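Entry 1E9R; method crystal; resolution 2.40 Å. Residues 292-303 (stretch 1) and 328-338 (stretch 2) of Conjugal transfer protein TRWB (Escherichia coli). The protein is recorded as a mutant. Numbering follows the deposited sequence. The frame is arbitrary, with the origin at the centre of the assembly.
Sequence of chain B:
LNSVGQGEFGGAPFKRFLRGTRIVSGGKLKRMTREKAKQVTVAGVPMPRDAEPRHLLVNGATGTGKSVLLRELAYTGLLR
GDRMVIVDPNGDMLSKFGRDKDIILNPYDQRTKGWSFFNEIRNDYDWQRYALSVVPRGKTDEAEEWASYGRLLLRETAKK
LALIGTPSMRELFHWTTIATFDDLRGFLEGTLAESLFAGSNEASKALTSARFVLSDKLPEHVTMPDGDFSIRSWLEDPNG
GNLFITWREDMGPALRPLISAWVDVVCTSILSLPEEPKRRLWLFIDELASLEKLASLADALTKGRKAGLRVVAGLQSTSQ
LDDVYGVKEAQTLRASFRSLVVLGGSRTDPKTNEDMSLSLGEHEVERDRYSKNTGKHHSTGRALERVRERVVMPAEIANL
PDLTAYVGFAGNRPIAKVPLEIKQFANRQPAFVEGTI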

# COMPACT_ATOMS: atom_id res chain seq x y z
N GLU B 292 -5.16 -20.60 14.13
CA GLU B 292 -5.86 -19.48 13.51
C GLU B 292 -5.52 -18.21 14.29
O GLU B 292 -4.77 -18.26 15.28
CB GLU B 292 -7.38 -19.71 13.51
CG GLU B 292 -7.85 -20.90 12.69
CD GLU B 292 -9.09 -20.60 11.84
OE1 GLU B 292 -9.45 -19.41 11.68
OE2 GLU B 292 -9.69 -21.56 11.31
N LYS B 293 -6.07 -17.08 13.85
CA LYS B 293 -5.83 -15.83 14.55
C LYS B 293 -6.65 -15.89 15.84
O LYS B 293 -7.85 -15.60 15.84
CB LYS B 293 -6.28 -14.67 13.67
CG LYS B 293 -6.11 -13.31 14.30
CD LYS B 293 -6.40 -12.22 13.30
CE LYS B 293 -6.23 -10.84 13.93
NZ LYS B 293 -6.30 -9.79 12.88
N LEU B 294 -6.00 -16.28 16.94
CA LEU B 294 -6.67 -16.40 18.23
C LEU B 294 -7.17 -15.08 18.81
O LEU B 294 -6.48 -14.07 18.77
CB LEU B 294 -5.75 -17.10 19.23
CG LEU B 294 -5.19 -18.43 18.73
CD1 LEU B 294 -4.33 -19.06 19.80
CD2 LEU B 294 -6.32 -19.36 18.35
N ALA B 295 -8.37 -15.11 19.37
CA ALA B 295 -8.98 -13.93 19.94
C ALA B 295 -8.51 -13.58 21.34
O ALA B 295 -8.51 -12.41 21.73
CB ALA B 295 -10.50 -14.09 19.94
N SER B 296 -8.09 -14.59 22.11
CA SER B 296 -7.68 -14.36 23.50
C SER B 296 -6.22 -14.55 23.83
O SER B 296 -5.82 -14.28 24.95
CB SER B 296 -8.50 -15.26 24.42
OG SER B 296 -9.86 -15.26 24.03
N LEU B 297 -5.43 -15.04 22.88
CA LEU B 297 -4.01 -15.25 23.15
C LEU B 297 -3.34 -13.99 23.69
O LEU B 297 -2.64 -14.04 24.69
CB LEU B 297 -3.29 -15.68 21.87
CG LEU B 297 -2.09 -16.62 22.02
CD1 LEU B 297 -1.18 -16.42 20.84
CD2 LEU B 297 -1.35 -16.36 23.33
N ALA B 298 -3.57 -12.86 23.02
CA ALA B 298 -2.98 -11.58 23.41
C ALA B 298 -3.24 -11.19 24.86
O ALA B 298 -2.32 -10.81 25.58
CB ALA B 298 -3.46 -10.48 22.49
N ASP B 299 -4.49 -11.27 25.28
CA ASP B 299 -4.82 -10.92 26.65
C ASP B 299 -4.20 -11.90 27.64
O ASP B 299 -3.78 -11.53 28.73
CB ASP B 299 -6.33 -10.87 26.85
CG ASP B 299 -6.99 -9.84 25.98
OD1 ASP B 299 -6.55 -8.67 26.01
OD2 ASP B 299 -7.95 -10.20 25.26
N ALA B 300 -4.12 -13.17 27.24
CA ALA B 300 -3.56 -14.18 28.11
C ALA B 300 -2.08 -13.94 28.33
O ALA B 300 -1.57 -14.19 29.41
CB ALA B 300 -3.79 -15.57 27.52
N LEU B 301 -1.39 -13.45 27.30
CA LEU B 301 0.05 -13.18 27.40
C LEU B 301 0.34 -11.94 28.23
O LEU B 301 1.40 -11.80 28.81
CB LEU B 301 0.64 -12.98 26.02
CG LEU B 301 0.69 -14.24 25.16
CD1 LEU B 301 1.04 -13.90 23.72
CD2 LEU B 301 1.71 -15.18 25.76
N THR B 302 -0.65 -11.07 28.29
CA THR B 302 -0.55 -9.80 28.97
C THR B 302 -1.18 -9.73 30.36
O THR B 302 -0.68 -9.03 31.23
CB THR B 302 -1.18 -8.74 28.08
OG1 THR B 302 -0.27 -8.44 27.02
CG2 THR B 302 -1.55 -7.49 28.87
N LYS B 303 -2.27 -10.46 30.56
CA LYS B 303 -2.99 -10.40 31.82
C LYS B 303 -3.04 -11.70 32.59
O LYS B 303 -3.83 -11.83 33.53
CB LYS B 303 -4.41 -9.92 31.54
CG LYS B 303 -4.48 -8.80 30.53
CD LYS B 303 -5.91 -8.44 30.19
CE LYS B 303 -5.95 -7.26 29.24
NZ LYS B 303 -7.36 -6.84 28.95
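Stretch 2 (328-338) KEAQTLRASFR

Stretch 2 is helical from K328, continuing a helix that begins earlier in the chain; a type I turn spans R334 to F337. It runs in nearly the same sense as the helix of stretch 1 that includes L297 to T302: the N-to-C directions differ by 29°, with a signed crossing angle of 29° and a closest axial approach of 10.4 Å. The register is simple. L333 lies by A298, CA to CA 6.2 Å, and S336 by L301, CA to CA 6.1 Å, whereas K293 and A330 are 9.5 Å apart at CA, so the backbones are wider apart at the start, and there the long side chains of K293 and E329 reach across.

The shape is that of leucine side chains packed against one another, with F337 and S336 completing the pocket round L301 CD1. L301 is the main bump, with the largest covered area of any residue here. Its CD1 nests in a hollow made by three residues of stretch 2: L333 CD1 at 3.6 Å, S336 CB at 3.9 Å and F337 CE1 at 3.6 Å, while its CD2 lies over one face of the F337 ring. The CA-to-CB bond of L333 points sideways, but its end comes nearer; its CD1 meets L297 CD1 at 3.8 Å, and it also comes within 4.5 Å of A298 CA, whose CB points sideways. S336 offers its CB to L301 CD1, while its hydroxyl turns back on its own stretch, S336 OG donating to T332 O at 2.8 Å.

The open end is polar. An extended K293 brings NZ to E329 OE1 at 3.2 Å, a salt bridge with a weak hydrogen bond. One water donates to both E329 OE2 (2.7 Å from its O) and L294 O (2.8 Å from the same O), and so links the two stretches beside the salt bridge.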

# COMPACT_ATOMS: atom_id res chain seq x y z
N LYS B 328 0.53 -5.49 11.99
CA LYS B 328 0.46 -4.76 13.25
C LYS B 328 0.25 -5.67 14.45
O LYS B 328 1.03 -5.68 15.39
CB LYS B 328 -0.67 -3.72 13.23
CG LYS B 328 -0.53 -2.61 12.20
CD LYS B 328 0.71 -1.79 12.44
CE LYS B 328 0.80 -0.64 11.46
NZ LYS B 328 2.08 0.10 11.65
N GLU B 329 -0.82 -6.44 14.39
CA GLU B 329 -1.16 -7.32 15.48
C GLU B 329 -0.12 -8.41 15.72
O GLU B 329 0.07 -8.85 16.86
CB GLU B 329 -2.54 -7.91 15.20
CG GLU B 329 -3.13 -8.66 16.35
CD GLU B 329 -4.64 -8.79 16.23
OE1 GLU B 329 -5.25 -8.07 15.40
OE2 GLU B 329 -5.21 -9.61 16.99
N ALA B 330 0.56 -8.84 14.67
CA ALA B 330 1.60 -9.87 14.78
C ALA B 330 2.79 -9.32 15.54
O ALA B 330 3.43 -10.03 16.30
CB ALA B 330 2.04 -10.33 13.40
N GLN B 331 3.09 -8.04 15.33
CA GLN B 331 4.20 -7.41 16.02
C GLN B 331 3.87 -7.33 17.50
O GLN B 331 4.69 -7.67 18.35
CB GLN B 331 4.41 -6.01 15.48
CG GLN B 331 5.55 -5.27 16.12
CD GLN B 331 5.60 -3.83 15.64
OE1 GLN B 331 4.94 -3.47 14.67
NE2 GLN B 331 6.39 -3.00 16.32
N THR B 332 2.66 -6.87 17.79
CA THR B 332 2.20 -6.74 19.16
C THR B 332 2.24 -8.09 19.86
O THR B 332 2.57 -8.17 21.05
CB THR B 332 0.77 -6.22 19.20
OG1 THR B 332 0.71 -4.97 18.52
CG2 THR B 332 0.30 -6.07 20.66
N LEU B 333 1.89 -9.14 19.12
CA LEU B 333 1.87 -10.49 19.67
C LEU B 333 3.28 -10.94 20.02
O LEU B 333 3.53 -11.42 21.12
CB LEU B 333 1.24 -11.47 18.68
CG LEU B 333 1.01 -12.89 19.20
CD1 LEU B 333 0.06 -12.88 20.38
CD2 LEU B 333 0.44 -13.73 18.08
N ARG B 334 4.19 -10.78 19.07
CA ARG B 334 5.58 -11.16 19.30
C ARG B 334 6.15 -10.32 20.44
O ARG B 334 6.94 -10.81 21.25
CB ARG B 334 6.42 -10.94 18.04
CG ARG B 334 6.01 -11.77 16.83
CD ARG B 334 7.11 -11.80 15.77
NE ARG B 334 7.71 -10.48 15.57
CZ ARG B 334 7.19 -9.51 14.82
NH1 ARG B 334 6.07 -9.73 14.15
NH2 ARG B 334 7.80 -8.34 14.72
N ALA B 335 5.74 -9.06 20.52
CA ALA B 335 6.23 -8.17 21.56
C ALA B 335 5.67 -8.55 22.93
O ALA B 335 6.08 -8.00 23.95
CB ALA B 335 5.86 -6.72 21.22
N SER B 336 4.73 -9.49 22.95
CA SER B 336 4.12 -9.91 24.20
C SER B 336 4.94 -10.99 24.90
O SER B 336 4.67 -11.33 26.05
CB SER B 336 2.69 -10.38 23.95
OG SER B 336 1.91 -9.28 23.51
N PHE B 337 5.92 -11.54 24.19
CA PHE B 337 6.82 -12.52 24.77
C PHE B 337 8.07 -11.69 25.12
O PHE B 337 8.63 -11.02 24.25
CB PHE B 337 7.20 -13.59 23.77
CG PHE B 337 6.05 -14.45 23.32
CD1 PHE B 337 5.07 -13.94 22.48
CD2 PHE B 337 5.98 -15.78 23.70
CE1 PHE B 337 4.05 -14.75 22.03
CE2 PHE B 337 4.96 -16.59 23.25
CZ PHE B 337 3.99 -16.08 22.41
N ARG B 338 8.51 -11.75 26.38
CA ARG B 338 9.67 -10.99 26.82
C ARG B 338 11.03 -11.69 26.69
O ARG B 338 12.07 -11.03 26.67
CB ARG B 338 9.44 -10.52 28.26
CG ARG B 338 8.23 -9.60 28.41
CD ARG B 338 8.41 -8.34 27.58
NE ARG B 338 9.67 -7.68 27.93
CZ ARG B 338 9.90 -7.06 29.09
NH1 ARG B 338 8.95 -6.99 30.01
NH2 ARG B 338 11.08 -6.52 29.32
O HOH W 1 -6.92 -11.66 17.47